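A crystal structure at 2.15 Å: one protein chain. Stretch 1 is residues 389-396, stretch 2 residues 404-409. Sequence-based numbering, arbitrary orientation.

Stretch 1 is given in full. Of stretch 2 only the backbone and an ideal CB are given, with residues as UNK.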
# COMPACT_ATOMS: atom_id res chain seq x y z
N ASP A 389 33.48 -26.02 29.31
CA ASP A 389 33.64 -26.88 28.12
C ASP A 389 32.80 -26.45 26.90
O ASP A 389 32.73 -27.18 25.92
CB ASP A 389 33.35 -28.36 28.48
CG ASP A 389 31.89 -28.62 28.86
OD1 ASP A 389 31.13 -27.66 29.08
OD2 ASP A 389 31.53 -29.81 28.97
N TYR A 390 32.13 -25.29 26.96
CA TYR A 390 31.36 -24.82 25.81
C TYR A 390 32.26 -24.38 24.66
O TYR A 390 33.34 -23.85 24.87
CB TYR A 390 30.53 -23.60 26.15
CG TYR A 390 29.16 -23.80 26.72
CD1 TYR A 390 28.16 -24.43 25.99
CD2 TYR A 390 28.81 -23.25 27.96
CE1 TYR A 390 26.87 -24.55 26.49
CE2 TYR A 390 27.53 -23.37 28.47
CZ TYR A 390 26.55 -24.01 27.72
OH TYR A 390 25.27 -24.11 28.22
N GLN A 391 31.79 -24.61 23.44
CA GLN A 391 32.39 -24.03 22.25
C GLN A 391 31.60 -22.73 22.04
O GLN A 391 30.44 -22.65 22.43
CB GLN A 391 32.23 -24.94 21.06
CG GLN A 391 32.92 -26.27 21.24
CD GLN A 391 33.25 -26.92 19.94
OE1 GLN A 391 32.58 -27.86 19.53
NE2 GLN A 391 34.26 -26.39 19.24
N ILE A 392 32.23 -21.73 21.43
CA ILE A 392 31.61 -20.43 21.27
C ILE A 392 31.68 -19.94 19.81
O ILE A 392 32.70 -20.07 19.13
CB ILE A 392 32.29 -19.35 22.17
CG1 ILE A 392 32.50 -19.87 23.59
CG2 ILE A 392 31.46 -18.03 22.14
CD1 ILE A 392 33.29 -18.91 24.49
N GLY A 393 30.57 -19.39 19.34
CA GLY A 393 30.50 -18.77 18.01
C GLY A 393 29.84 -17.41 18.12
O GLY A 393 29.33 -17.05 19.20
N LEU A 394 29.84 -16.66 17.01
CA LEU A 394 29.23 -15.35 16.99
C LEU A 394 28.75 -15.04 15.59
O LEU A 394 29.50 -15.18 14.65
CB LEU A 394 30.26 -14.31 17.40
CG LEU A 394 29.85 -12.84 17.52
CD1 LEU A 394 28.98 -12.63 18.77
CD2 LEU A 394 31.14 -11.99 17.62
N ARG A 395 27.50 -14.62 15.45
CA ARG A 395 26.98 -14.16 14.15
C ARG A 395 26.28 -12.82 14.35
O ARG A 395 25.78 -12.54 15.42
CB ARG A 395 25.95 -15.14 13.53
CG ARG A 395 26.50 -16.49 13.13
CD ARG A 395 27.49 -16.44 11.97
NE ARG A 395 28.07 -17.77 11.72
CZ ARG A 395 29.21 -18.25 12.21
NH1 ARG A 395 30.01 -17.55 13.00
NH2 ARG A 395 29.59 -19.46 11.88
N HIS A 396 26.24 -12.01 13.28
CA HIS A 396 25.55 -10.75 13.29
C HIS A 396 24.37 -10.87 12.34
O HIS A 396 24.59 -11.15 11.18
CB HIS A 396 26.46 -9.61 12.88
CG HIS A 396 25.77 -8.29 12.92
ND1 HIS A 396 25.55 -7.62 14.10
CD2 HIS A 396 25.15 -7.58 11.96
CE1 HIS A 396 24.86 -6.52 13.86
NE2 HIS A 396 24.60 -6.47 12.57
N UNK A 404 23.61 -8.90 17.09
CA UNK A 404 24.86 -9.60 17.17
C UNK A 404 24.51 -10.62 18.26
O UNK A 404 23.98 -10.26 19.28
CB UNK A 404 26.06 -8.71 17.49
N UNK A 405 24.76 -11.90 18.01
CA UNK A 405 24.38 -12.95 18.91
C UNK A 405 25.49 -13.95 19.15
O UNK A 405 26.10 -14.43 18.22
CB UNK A 405 23.14 -13.67 18.37
N UNK A 406 25.72 -14.29 20.41
CA UNK A 406 26.70 -15.30 20.81
C UNK A 406 26.00 -16.64 20.80
O UNK A 406 24.85 -16.72 21.19
CB UNK A 406 27.30 -15.00 22.18
N UNK A 407 26.72 -17.67 20.35
CA UNK A 407 26.24 -19.05 20.39
C UNK A 407 27.21 -19.87 21.21
O UNK A 407 28.42 -19.72 21.08
CB UNK A 407 26.09 -19.63 18.98
N UNK A 408 26.65 -20.70 22.09
CA UNK A 408 27.42 -21.60 22.93
C UNK A 408 26.81 -22.98 22.72
O UNK A 408 25.59 -23.17 22.84
CB UNK A 408 27.40 -21.18 24.40
N UNK A 409 27.66 -23.95 22.43
CA UNK A 409 27.20 -25.30 22.20
C UNK A 409 28.30 -26.28 22.54
O UNK A 409 29.37 -25.95 23.11
OXT UNK A 409 28.13 -27.45 22.16
CB UNK A 409 26.74 -25.48 20.75

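The two strands run antiparallel. Position 404 has extended backbone angles (-78/128) and pairs with His-396. Its ideal CB lies on the same face as the imidazole, 3.6 Å from His-396 ND1. A short polar side chain could reach that nitrogen; serine, threonine or asparagine would suit. The deposited residue is Thr-404. Its OG1 hydrogen-bonds His-396 ND1 at 2.6 Å, at the edge of the ring, and either atom could be the donor. Its methyl CG2 packs 3.8 Å from Leu-394 CD1, so the residue serves a polar and an apolar neighbour at once.

Position 405 turns to the other face, beside Arg-395. Its backbone does the pairing: the N of 405 donates to Arg-395 O at 2.9 Å, and Arg-395 N donates to the O of 405 at 3.1 Å. The arginine side chain leads away, so stretch 1 asks little here and many residues would fit. It is Cys-405, chi1 t.

Position 406 returns to the face of Ile-392 and Leu-394. Its ideal CB is 4.5 Å from Leu-394 CD1 and 5.1 Å from Ile-392 CG2. Leucine, isoleucine, valine or methionine would suit this apolar setting. Leu-406 is found. Its CD2 touches both neighbours, 3.9 Å from Leu-394 CD1 and 4.0 Å from Ile-392 CG2.

Position 407 pairs with Gly-393, which has no side chain. The N of 407 donates to Gly-393 O at 2.9 Å. The missing side chain leaves room here, and a broad residue, aromatic or long aliphatic, would be tolerated. It is Tyr-407, chi1 m. The ring runs toward Arg-395, with its edge near Gly-393 O and Leu-394 CA. Its CE2 lies 4.0 Å from Arg-395 CB.

Position 408 faces Tyr-390 and Ile-392. Its ideal CB is 3.7 Å from Tyr-390 CD1. Aromatic or large aliphatic residues are suited. In Phe-408, CB sits over the Tyr-390 ring face, and the phenyl edge points toward that same face, with ring centroids 5.7 Å apart. Ile-392 CG2 lies over a face of the phenyl ring.

Position 409 ends the chain. Its backbone binds Gln-391 twice: Gln-391 N donates to the O of 409 at 2.8 Å, and the N of 409 donates to Gln-391 O at 3.1 Å. CA-to-CB points away, so only a long side chain could come back to stretch 1; tyrosine, phenylalanine or arginine could. Tyr-409, chi1 p, folds back. Gln-391 CB packs over its ring, 3.9 Å from the centroid. Its OH donates to a water at 2.8 Å, and that water donates to Ile-392 O at 2.7 Å.

Stretch 2 404-409: TCLYFY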
# COMPACT_ATOMS: atom_id res chain seq x y z
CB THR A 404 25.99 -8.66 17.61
OG1 THR A 404 26.12 -7.60 16.66
CG2 THR A 404 27.28 -9.39 17.70
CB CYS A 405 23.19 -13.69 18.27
SG CYS A 405 22.40 -14.91 19.32
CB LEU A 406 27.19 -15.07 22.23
CG LEU A 406 28.20 -13.95 22.45
CD1 LEU A 406 28.12 -13.34 23.82
CD2 LEU A 406 29.61 -14.50 22.11
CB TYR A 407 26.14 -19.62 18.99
CG TYR A 407 25.12 -18.89 18.17
CD1 TYR A 407 23.79 -19.29 18.19
CD2 TYR A 407 25.46 -17.77 17.42
CE1 TYR A 407 22.85 -18.62 17.46
CE2 TYR A 407 24.51 -17.10 16.68
CZ TYR A 407 23.20 -17.52 16.72
OH TYR A 407 22.22 -16.90 15.96
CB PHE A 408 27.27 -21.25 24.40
CG PHE A 408 27.83 -19.91 24.77
CD1 PHE A 408 27.07 -18.76 24.61
CD2 PHE A 408 29.09 -19.81 25.34
CE1 PHE A 408 27.58 -17.51 24.98
CE2 PHE A 408 29.60 -18.57 25.70
CZ PHE A 408 28.85 -17.43 25.51
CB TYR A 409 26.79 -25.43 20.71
CG TYR A 409 27.92 -25.08 19.77
CD1 TYR A 409 28.15 -23.76 19.37
CD2 TYR A 409 28.76 -26.05 19.27
CE1 TYR A 409 29.20 -23.44 18.54
CE2 TYR A 409 29.82 -25.73 18.40
CZ TYR A 409 30.02 -24.43 18.04
OH TYR A 409 31.05 -24.12 17.20
O HOH W 1 31.26 -28.06 23.79
O HOH W 2 31.76 -21.39 17.00
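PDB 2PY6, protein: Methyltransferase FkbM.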